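Local atomic coordinates of epsin-3 (Saccharomyces cerevisiae, PDB entry 3ONK), a protein that helps recruit clathrin to the Golgi network and endosomes and binds membranes enriched in phosphatidylinositol-3,5-bisphosphate, taking part in protein sorting at the multivesicular body. Residues 35-40 with 76-82; 86-90 with 127-133. The contacts are given in a common frame with arbitrary orientation. Residue numbers count along the deposited sequence, not the author numbering.

Interaction 1. Residues 35-40 with 76-82; sequences ISQGTY and YLIKHGS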
# COMPACT_ATOMS: atom_id res chain seq x y z
N ILE A 35 0.42 -10.98 4.49
CA ILE A 35 1.20 -9.82 4.88
C ILE A 35 0.52 -9.08 6.04
O ILE A 35 1.18 -8.60 6.97
CB ILE A 35 1.43 -8.90 3.67
CG1 ILE A 35 2.40 -9.57 2.68
CG2 ILE A 35 1.97 -7.58 4.12
CD1 ILE A 35 2.29 -9.04 1.25
N SER A 36 -0.80 -8.99 5.98
CA SER A 36 -1.57 -8.42 7.07
C SER A 36 -1.25 -9.13 8.38
O SER A 36 -1.08 -8.47 9.41
CB SER A 36 -3.07 -8.49 6.75
OG SER A 36 -3.83 -7.92 7.78
N GLN A 37 -1.15 -10.45 8.35
CA GLN A 37 -0.79 -11.21 9.55
C GLN A 37 0.55 -10.74 10.12
O GLN A 37 0.72 -10.70 11.34
CB GLN A 37 -0.72 -12.72 9.27
CG GLN A 37 -1.94 -13.32 8.59
CD GLN A 37 -3.21 -13.12 9.37
OE1 GLN A 37 -4.15 -12.48 8.90
NE2 GLN A 37 -3.26 -13.67 10.58
N GLY A 38 1.49 -10.39 9.25
CA GLY A 38 2.80 -9.94 9.67
C GLY A 38 2.80 -8.59 10.38
O GLY A 38 3.75 -8.28 11.09
N THR A 39 1.73 -7.80 10.20
CA THR A 39 1.57 -6.53 10.91
C THR A 39 1.25 -6.70 12.38
O THR A 39 1.24 -5.73 13.13
CB THR A 39 0.45 -5.63 10.30
OG1 THR A 39 -0.83 -6.21 10.55
CG2 THR A 39 0.64 -5.42 8.80
N TYR A 40 0.99 -7.93 12.80
CA TYR A 40 0.68 -8.19 14.21
C TYR A 40 1.89 -8.56 15.06
O TYR A 40 1.74 -8.95 16.23
CB TYR A 40 -0.42 -9.23 14.32
CG TYR A 40 -1.76 -8.68 13.90
CD1 TYR A 40 -2.58 -8.03 14.81
CD2 TYR A 40 -2.18 -8.77 12.58
CE1 TYR A 40 -3.79 -7.53 14.44
CE2 TYR A 40 -3.41 -8.26 12.19
CZ TYR A 40 -4.20 -7.63 13.14
OH TYR A 40 -5.42 -7.11 12.79
N TYR A 76 -5.37 -2.35 1.74
CA TYR A 76 -5.82 -3.59 2.33
C TYR A 76 -5.35 -3.67 3.79
O TYR A 76 -6.10 -4.11 4.66
CB TYR A 76 -5.29 -4.78 1.52
CG TYR A 76 -5.84 -6.12 1.95
CD1 TYR A 76 -7.00 -6.64 1.36
CD2 TYR A 76 -5.22 -6.86 2.96
CE1 TYR A 76 -7.50 -7.88 1.75
CE2 TYR A 76 -5.73 -8.09 3.36
CZ TYR A 76 -6.86 -8.59 2.76
OH TYR A 76 -7.36 -9.81 3.17
N LEU A 77 -4.12 -3.23 4.05
CA LEU A 77 -3.52 -3.39 5.38
C LEU A 77 -4.17 -2.46 6.39
O LEU A 77 -4.32 -2.81 7.55
CB LEU A 77 -2.02 -3.14 5.34
CG LEU A 77 -1.17 -4.16 4.57
CD1 LEU A 77 0.29 -3.76 4.61
CD2 LEU A 77 -1.36 -5.57 5.13
N ILE A 78 -4.56 -1.29 5.92
CA ILE A 78 -5.29 -0.38 6.78
C ILE A 78 -6.65 -0.95 7.16
O ILE A 78 -7.13 -0.73 8.27
CB ILE A 78 -5.33 1.02 6.15
CG1 ILE A 78 -3.90 1.59 6.13
CG2 ILE A 78 -6.28 1.93 6.91
CD1 ILE A 78 -3.67 2.67 5.15
N LYS A 79 -7.23 -1.75 6.28
CA LYS A 79 -8.52 -2.38 6.55
C LYS A 79 -8.42 -3.71 7.30
O LYS A 79 -9.35 -4.11 8.00
CB LYS A 79 -9.30 -2.60 5.24
CG LYS A 79 -9.77 -1.30 4.59
CD LYS A 79 -10.18 -1.51 3.14
CE LYS A 79 -10.40 -0.18 2.44
NZ LYS A 79 -10.72 -0.36 0.99
N HIS A 80 -7.28 -4.39 7.16
CA HIS A 80 -7.17 -5.74 7.72
C HIS A 80 -6.07 -5.89 8.78
O HIS A 80 -6.13 -6.80 9.61
CB HIS A 80 -6.96 -6.79 6.61
CG HIS A 80 -8.04 -6.79 5.56
ND1 HIS A 80 -9.13 -7.63 5.61
CD2 HIS A 80 -8.19 -6.04 4.44
CE1 HIS A 80 -9.92 -7.39 4.57
NE2 HIS A 80 -9.37 -6.43 3.85
N GLY A 81 -5.09 -4.99 8.74
CA GLY A 81 -3.87 -5.12 9.51
C GLY A 81 -4.01 -4.63 10.94
O GLY A 81 -5.07 -4.17 11.33
N SER A 82 -2.94 -4.75 11.70
CA SER A 82 -2.91 -4.33 13.09
C SER A 82 -3.19 -2.83 13.22
O SER A 82 -2.84 -2.04 12.34
CB SER A 82 -1.53 -4.64 13.67
OG SER A 82 -1.38 -4.13 14.97
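Helices 29-38 and 64-80 of the ENTH domain come to an end here, beside the N-capped start of helix 83-90. The T39 hydroxyl serves one donor and one acceptor: T39 OG1 accepts a hydrogen bond from S82 N (2.8 Å, N-H...O angle 167°, close to linear) and donates one to S36 O (2.5 Å), linking the S82 backbone to the S36 carbonyl. G81 N is satisfied by L77 O (2.6 Å), T39 O by R45 NE, and S82 OG, which N-caps the following helix, by R84 N. Y40 closes the outer side: its ring lies over S82, with S82 CB 3.8 Å from the centroid and 15° off the ring normal, a CH-pi contact. Y40 OH stands 3.3 Å from both H80 O and G81 O. S36 fits against the turn; its OG is 3.1 Å from H80 O, but the angle is too poor for a hydrogen bond. Beneath these polar groups L77 CD2 reaches S36 CA (3.5 Å) and I35 CG2 (4.0 Å). I35, T39 and L77 all pack on I48 of helix 42-57, I35 also touches helix 11-19, and F85 of helix 83-90 meets T39 and L77.

Interaction 2. Residues 86-90 with 127-133; sequences IDDTR and LSDDNKI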
# COMPACT_ATOMS: atom_id res chain seq x y z
N ILE A 86 -1.42 1.10 11.42
CA ILE A 86 -2.02 2.38 11.03
C ILE A 86 -1.29 3.51 11.76
O ILE A 86 -0.99 4.55 11.17
CB ILE A 86 -3.53 2.47 11.45
CG1 ILE A 86 -4.32 1.23 11.02
CG2 ILE A 86 -4.16 3.77 10.95
CD1 ILE A 86 -4.18 0.89 9.58
N ASP A 87 -1.04 3.31 13.05
CA ASP A 87 -0.24 4.25 13.83
C ASP A 87 1.09 4.48 13.11
O ASP A 87 1.46 5.63 12.83
CB ASP A 87 0.00 3.74 15.26
CG ASP A 87 -1.26 3.77 16.12
OD1 ASP A 87 -1.24 3.20 17.23
OD2 ASP A 87 -2.27 4.36 15.71
N ASP A 88 1.80 3.40 12.80
CA ASP A 88 3.08 3.50 12.07
C ASP A 88 2.93 4.28 10.76
O ASP A 88 3.68 5.22 10.51
CB ASP A 88 3.60 2.11 11.74
CG ASP A 88 4.07 1.35 12.96
OD1 ASP A 88 4.06 1.91 14.08
OD2 ASP A 88 4.46 0.18 12.80
N THR A 89 1.95 3.88 9.96
CA THR A 89 1.71 4.50 8.65
C THR A 89 1.40 5.99 8.77
O THR A 89 1.83 6.79 7.95
CB THR A 89 0.55 3.79 7.90
OG1 THR A 89 0.83 2.39 7.76
CG2 THR A 89 0.36 4.41 6.52
N ARG A 90 0.65 6.38 9.79
CA ARG A 90 0.35 7.80 10.01
C ARG A 90 1.61 8.67 10.14
O ARG A 90 1.59 9.84 9.75
CB ARG A 90 -0.61 7.99 11.19
CG ARG A 90 -2.05 7.77 10.77
CD ARG A 90 -2.99 7.61 11.95
NE ARG A 90 -4.38 7.68 11.52
CZ ARG A 90 -5.42 7.69 12.35
NH1 ARG A 90 -5.22 7.61 13.67
NH2 ARG A 90 -6.64 7.77 11.87
N LEU A 127 -6.72 7.16 5.92
CA LEU A 127 -5.75 7.15 7.02
C LEU A 127 -6.01 8.21 8.08
O LEU A 127 -5.76 7.97 9.25
CB LEU A 127 -4.33 7.39 6.49
CG LEU A 127 -3.40 6.20 6.27
CD1 LEU A 127 -2.13 6.74 5.68
CD2 LEU A 127 -3.11 5.42 7.55
N SER A 128 -6.48 9.38 7.66
CA SER A 128 -6.60 10.52 8.56
C SER A 128 -7.98 10.66 9.20
O SER A 128 -8.29 11.67 9.82
CB SER A 128 -6.22 11.81 7.83
OG SER A 128 -7.22 12.18 6.90
N ASP A 129 -8.81 9.63 9.07
CA ASP A 129 -10.18 9.70 9.58
C ASP A 129 -10.55 8.46 10.40
O ASP A 129 -10.86 7.41 9.83
CB ASP A 129 -11.16 9.89 8.42
CG ASP A 129 -12.58 10.09 8.90
OD1 ASP A 129 -12.79 10.04 10.13
OD2 ASP A 129 -13.47 10.31 8.06
N ASP A 130 -10.53 8.59 11.73
CA ASP A 130 -10.88 7.46 12.59
C ASP A 130 -12.28 6.88 12.27
O ASP A 130 -12.51 5.68 12.41
CB ASP A 130 -10.80 7.85 14.07
CG ASP A 130 -9.35 7.86 14.61
OD1 ASP A 130 -8.40 7.47 13.90
OD2 ASP A 130 -9.17 8.27 15.77
N ASN A 131 -13.21 7.73 11.86
CA ASN A 131 -14.56 7.28 11.56
C ASN A 131 -14.55 6.36 10.32
O ASN A 131 -15.20 5.31 10.30
CB ASN A 131 -15.49 8.50 11.35
CG ASN A 131 -16.97 8.13 11.22
OD1 ASN A 131 -17.64 8.55 10.28
ND2 ASN A 131 -17.50 7.38 12.18
N LYS A 132 -13.81 6.78 9.30
CA LYS A 132 -13.68 6.02 8.06
C LYS A 132 -12.99 4.69 8.31
O LYS A 132 -13.44 3.63 7.85
CB LYS A 132 -12.89 6.82 7.03
CG LYS A 132 -13.75 7.68 6.14
CD LYS A 132 -12.91 8.54 5.20
CE LYS A 132 -13.78 9.22 4.13
NZ LYS A 132 -14.13 8.27 3.02
N ILE A 133 -11.87 4.75 9.02
CA ILE A 133 -11.15 3.56 9.41
C ILE A 133 -12.05 2.57 10.15
O ILE A 133 -12.09 1.40 9.82
CB ILE A 133 -9.92 3.91 10.28
CG1 ILE A 133 -8.87 4.67 9.45
CG2 ILE A 133 -9.30 2.65 10.89
CD1 ILE A 133 -7.81 5.35 10.31
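L127 slides its side chain between I86 and T89, with CD2 3.9 Å from I86 CG2 and CD1 3.5 Å from T89 CG2, as helix 83-90 of the ENTH domain packs on the 127-130 turn. L127 is the last residue of helix 113-127, and its carbonyl faces R90, whose side chain has chi2, chi3 and chi4 all near 180° and so extends across to the turn. R90 NE and NH2 both donate to L127 O, at 2.7 and 2.8 Å, a bifurcated pairing at the guanidinium edge. Further on, R90 NH2 forms a salt bridge to D130 OD1 (2.7 Å, N-H...O angle 160°), with R90 NH1 adding a weak bond to D130 OD1 at 3.2 Å. D129 N-caps helix 130-143 through D129 OD1 to N131 N (2.9 Å). On the inner side I133 CD1 approaches I86 CG2 (4.0 Å) and R90 NH2 (3.1 Å). I78 and I96, from helices 64-80 and 93-97, also pack on L127. T89 OG1 is bonded to F85 O. One arginine thus holds the neutral carbonyl that ends one helix by two hydrogen bonds, and the carboxylate of D130, the first residue of the next, by a salt bridge, above an aliphatic layer.

Overall arrangement
The centres of the two contacts lie about 13 Å apart, in the all-helical ENTH domain of epsin-3. They come in series along the chain: interaction 1 joins the end of helix 29-38 to the end of helix 64-80, and interaction 2 then joins helix 83-90 to the turn between helices 113-127 and 130-143. Helices 64-80 and 83-90 follow each other, with G81 and S82 between them. I78, in segment 76-82 but apart from the 35-40 interface, packs on interaction 2: I78 CA is 3.3 Å from I86 CD1, and I78 CD1 is 3.7 Å from L127 CD2. Helix 64-80 thus meets helix 29-38 through L77 and reaches helices 83-90 and 113-127 through I78, within a domain type that typically binds phosphoinositides.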